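Long-range contact in transcriptional regulator, GntR family (Ralstonia eutropha, PDB 3IHU), which probably binds DNA as a transcription factor, pairing a GntR-type winged helix-turn-helix domain with an all-helical FCD domain: residues A[16-26]-A[55-66]. Sequence-based numbering, arbitrary orientation.
Sequences SASDTVFFGIM and SVREALQRLAAE
Arg-62 reaches across from helix 53-65 to helix 17-31 and lays CB, NE and the guanidinium against the ring of Phe-22. CB sits 3.6 Å from CD1 of the Phe-22 ring, CD passes Ser-18 OG, and NE comes down above the rim of the same ring. A bend at chi3 (67°) turns the guanidinium back over the phenyl face as an offset cation-pi stack, the two planes 21° apart. NH1 and NH2 both end on one oxygen, Asp-19 OD1, each at 2.7 Å; this end-on salt bridge lies close to the guanidinium plane, although the carboxylate is turned 70° against it. NH1 also donates to Ser-18 OG at 2.8 Å, and that hydroxyl gives a weak bond to Glu-58 OE2. Glu-66 CG meets the ring at its edge, beside CZ.

Beside this polar cluster the helices close on small and branched residues. Ala-59 CB touches Val-21 CB at a tight 3.4 Å. The axes of the two short helical segments come within 8.0 Å of each other. Leu-63 fits as a knob among Val-21, Phe-22, Ile-25 and Met-26, its CD1 3.6 Å from Ile-25 CD1 and its CD2 near the selenium of selenomethionine Met-26. Phe-49 of helix 42-49 also packs on Val-21 and Ile-25, completing the three-helix core of the winged helix-turn-helix, in which helix 53-65 corresponds to the recognition helix of GntR relatives. With ring and carboxylate both engaged, the guanidinium is fixed in position and rotation, and its charge is probably largely balanced by Asp-19.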
loop_
_atom_site.group_PDB
_atom_site.type_symbol
_atom_site.label_atom_id
_atom_site.label_comp_id
_atom_site.label_asym_id
_atom_site.label_seq_id
_atom_site.Cartn_x
_atom_site.Cartn_y
_atom_site.Cartn_z
ATOM N N SER A 16 -0.266 -15.823 -10.889
ATOM C CA SER A 16 0.450 -17.080 -10.478
ATOM C C SER A 16 0.077 -17.483 -9.044
ATOM O O SER A 16 -0.337 -16.644 -8.233
ATOM C CB SER A 16 1.972 -16.901 -10.581
ATOM O OG SER A 16 2.470 -16.125 -9.488
ATOM N N ALA A 17 0.243 -18.765 -8.726
ATOM C CA ALA A 17 -0.031 -19.266 -7.374
ATOM C C ALA A 17 0.803 -18.505 -6.326
ATOM O O ALA A 17 0.321 -18.239 -5.212
ATOM C CB ALA A 17 0.206 -20.793 -7.278
ATOM N N SER A 18 2.037 -18.145 -6.696
ATOM C CA SER A 18 2.973 -17.399 -5.828
ATOM C C SER A 18 2.446 -16.027 -5.487
ATOM O O SER A 18 2.594 -15.545 -4.336
ATOM C CB SER A 18 4.335 -17.254 -6.536
ATOM O OG SER A 18 5.236 -16.406 -5.842
ATOM N N ASP A 19 1.849 -15.379 -6.489
ATOM C CA ASP A 19 1.232 -14.081 -6.307
ATOM C C ASP A 19 0.141 -14.068 -5.235
ATOM O O ASP A 19 0.001 -13.077 -4.522
ATOM C CB ASP A 19 0.615 -13.573 -7.619
ATOM C CG ASP A 19 1.667 -13.081 -8.632
ATOM O OD1 ASP A 19 2.895 -13.051 -8.318
ATOM O OD2 ASP A 19 1.254 -12.743 -9.768
ATOM N N THR A 20 -0.616 -15.145 -5.115
ATOM C CA THR A 20 -1.734 -15.172 -4.193
ATOM C C THR A 20 -1.236 -15.142 -2.750
ATOM O O THR A 20 -1.863 -14.535 -1.895
ATOM C CB THR A 20 -2.663 -16.404 -4.359
ATOM O OG1 THR A 20 -2.079 -17.528 -3.709
ATOM C CG2 THR A 20 -2.986 -16.740 -5.828
ATOM N N VAL A 21 -0.098 -15.771 -2.481
ATOM C CA VAL A 21 0.556 -15.645 -1.161
ATOM C C VAL A 21 1.263 -14.288 -0.981
ATOM O O VAL A 21 1.228 -13.652 0.106
ATOM C CB VAL A 21 1.556 -16.792 -0.951
ATOM C CG1 VAL A 21 2.185 -16.703 0.410
ATOM C CG2 VAL A 21 0.861 -18.152 -1.167
ATOM N N PHE A 22 1.950 -13.853 -2.019
ATOM C CA PHE A 22 2.678 -12.577 -1.961
ATOM C C PHE A 22 1.717 -11.422 -1.671
ATOM O O PHE A 22 1.899 -10.670 -0.707
ATOM C CB PHE A 22 3.398 -12.338 -3.272
ATOM C CG PHE A 22 4.206 -11.065 -3.320
ATOM C CD1 PHE A 22 5.439 -10.983 -2.708
ATOM C CD2 PHE A 22 3.746 -9.970 -4.041
ATOM C CE1 PHE A 22 6.203 -9.824 -2.793
ATOM C CE2 PHE A 22 4.515 -8.800 -4.117
ATOM C CZ PHE A 22 5.734 -8.743 -3.488
ATOM N N PHE A 23 0.661 -11.330 -2.461
ATOM C CA PHE A 23 -0.311 -10.266 -2.270
ATOM C C PHE A 23 -1.245 -10.512 -1.083
ATOM O O PHE A 23 -1.665 -9.555 -0.416
ATOM C CB PHE A 23 -1.069 -10.007 -3.567
ATOM C CG PHE A 23 -0.196 -9.415 -4.639
ATOM C CD1 PHE A 23 0.306 -8.108 -4.503
ATOM C CD2 PHE A 23 0.141 -10.143 -5.769
ATOM C CE1 PHE A 23 1.128 -7.544 -5.492
ATOM C CE2 PHE A 23 0.969 -9.592 -6.751
ATOM C CZ PHE A 23 1.457 -8.292 -6.612
ATOM N N GLY A 24 -1.549 -11.778 -0.809
ATOM C CA GLY A 24 -2.340 -12.145 0.348
ATOM C C GLY A 24 -1.750 -11.736 1.683
ATOM O O GLY A 24 -2.492 -11.304 2.591
ATOM N N ILE A 25 -0.425 -11.863 1.836
ATOM C CA ILE A 25 0.191 -11.500 3.106
ATOM C C ILE A 25 0.284 -9.975 3.204
ATOM O O ILE A 25 0.074 -9.389 4.248
ATOM C CB ILE A 25 1.540 -12.181 3.301
ATOM C CG1 ILE A 25 1.321 -13.676 3.617
ATOM C CG2 ILE A 25 2.324 -11.500 4.411
ATOM C CD1 ILE A 25 2.588 -14.510 3.466
HETATM N N MSE A 26 0.547 -9.335 2.090
HETATM C CA MSE A 26 0.596 -7.872 2.080
HETATM C C MSE A 26 -0.784 -7.274 2.334
HETATM O O MSE A 26 -0.918 -6.406 3.193
HETATM C CB MSE A 26 1.265 -7.355 0.799
HETATM C CG MSE A 26 2.734 -6.986 1.118
HETATM SE SE MSE A 26 3.840 -6.798 -0.389
HETATM C CE MSE A 26 2.442 -6.600 -1.732
ATOM N N SER A 55 5.239 -22.714 -4.363
ATOM C CA SER A 55 4.671 -21.376 -4.460
ATOM C C SER A 55 4.811 -20.580 -3.152
ATOM O O SER A 55 5.120 -19.394 -3.210
ATOM C CB SER A 55 3.197 -21.411 -4.924
ATOM O OG SER A 55 3.092 -22.052 -6.188
ATOM N N VAL A 56 4.610 -21.221 -1.999
ATOM C CA VAL A 56 4.841 -20.550 -0.707
ATOM C C VAL A 56 6.288 -20.091 -0.622
ATOM O O VAL A 56 6.552 -18.937 -0.353
ATOM C CB VAL A 56 4.516 -21.441 0.510
ATOM C CG1 VAL A 56 5.021 -20.787 1.809
ATOM C CG2 VAL A 56 3.012 -21.740 0.570
ATOM N N ARG A 57 7.212 -21.000 -0.892
ATOM C CA ARG A 57 8.617 -20.684 -0.822
ATOM C C ARG A 57 8.978 -19.492 -1.698
ATOM O O ARG A 57 9.675 -18.578 -1.261
ATOM C CB ARG A 57 9.426 -21.909 -1.202
ATOM C CG ARG A 57 9.364 -22.951 -0.132
ATOM C CD ARG A 57 10.159 -24.182 -0.490
ATOM N NE ARG A 57 9.734 -25.283 0.371
ATOM C CZ ARG A 57 9.976 -26.570 0.164
ATOM N NH1 ARG A 57 10.680 -26.989 -0.896
ATOM N NH2 ARG A 57 9.512 -27.460 1.033
ATOM N N GLU A 58 8.484 -19.504 -2.928
ATOM C CA GLU A 58 8.725 -18.430 -3.866
ATOM C C GLU A 58 8.124 -17.108 -3.392
ATOM O O GLU A 58 8.767 -16.045 -3.481
ATOM C CB GLU A 58 8.171 -18.811 -5.244
ATOM C CG GLU A 58 8.280 -17.670 -6.242
ATOM C CD GLU A 58 7.721 -18.014 -7.618
ATOM O OE1 GLU A 58 7.806 -19.195 -8.028
ATOM O OE2 GLU A 58 7.185 -17.093 -8.271
ATOM N N ALA A 59 6.885 -17.159 -2.891
ATOM C CA ALA A 59 6.237 -15.962 -2.363
ATOM C C ALA A 59 7.026 -15.421 -1.163
ATOM O O ALA A 59 7.233 -14.200 -1.042
ATOM C CB ALA A 59 4.798 -16.247 -1.993
ATOM N N LEU A 60 7.469 -16.311 -0.279
ATOM C CA LEU A 60 8.243 -15.894 0.888
ATOM C C LEU A 60 9.564 -15.240 0.458
ATOM O O LEU A 60 9.937 -14.199 1.024
ATOM C CB LEU A 60 8.497 -17.056 1.868
ATOM C CG LEU A 60 7.229 -17.447 2.651
ATOM C CD1 LEU A 60 7.412 -18.673 3.535
ATOM C CD2 LEU A 60 6.703 -16.258 3.492
ATOM N N GLN A 61 10.234 -15.828 -0.542
ATOM C CA GLN A 61 11.467 -15.241 -1.103
ATOM C C GLN A 61 11.197 -13.825 -1.576
ATOM O O GLN A 61 11.974 -12.924 -1.261
ATOM C CB GLN A 61 12.060 -16.100 -2.266
ATOM N N ARG A 62 10.096 -13.628 -2.308
ATOM C CA ARG A 62 9.755 -12.314 -2.849
ATOM C C ARG A 62 9.434 -11.303 -1.725
ATOM O O ARG A 62 9.781 -10.110 -1.810
ATOM C CB ARG A 62 8.567 -12.407 -3.799
ATOM C CG ARG A 62 8.879 -13.002 -5.167
ATOM C CD ARG A 62 7.631 -13.524 -5.867
ATOM N NE ARG A 62 6.715 -12.444 -6.221
ATOM C CZ ARG A 62 5.486 -12.623 -6.712
ATOM N NH1 ARG A 62 4.997 -13.851 -6.906
ATOM N NH2 ARG A 62 4.740 -11.569 -7.014
ATOM N N LEU A 63 8.741 -11.785 -0.690
ATOM C CA LEU A 63 8.412 -10.952 0.487
ATOM C C LEU A 63 9.687 -10.540 1.277
ATOM O O LEU A 63 9.791 -9.392 1.752
ATOM C CB LEU A 63 7.439 -11.708 1.395
ATOM C CG LEU A 63 5.987 -11.751 0.929
ATOM C CD1 LEU A 63 5.190 -12.773 1.729
ATOM C CD2 LEU A 63 5.346 -10.315 0.940
ATOM N N ALA A 64 10.645 -11.463 1.417
ATOM C CA ALA A 64 11.953 -11.132 1.969
ATOM C C ALA A 64 12.599 -10.087 1.051
ATOM O O ALA A 64 13.097 -9.074 1.539
ATOM C CB ALA A 64 12.821 -12.329 2.136
ATOM N N ALA A 65 12.525 -10.279 -0.263
ATOM C CA ALA A 65 13.097 -9.280 -1.179
ATOM C C ALA A 65 12.561 -7.875 -0.916
ATOM O O ALA A 65 13.338 -6.920 -0.967
ATOM C CB ALA A 65 12.895 -9.674 -2.648
ATOM N N GLU A 66 11.258 -7.754 -0.607
ATOM C CA GLU A 66 10.575 -6.474 -0.396
ATOM C C GLU A 66 10.664 -5.937 1.028
ATOM O O GLU A 66 10.072 -4.907 1.343
ATOM C CB GLU A 66 9.075 -6.614 -0.726
ATOM C CG GLU A 66 8.799 -6.953 -2.158
ATOM C CD GLU A 66 8.861 -5.764 -3.059
ATOM O OE1 GLU A 66 9.127 -4.661 -2.543
ATOM O OE2 GLU A 66 8.637 -5.933 -4.279
#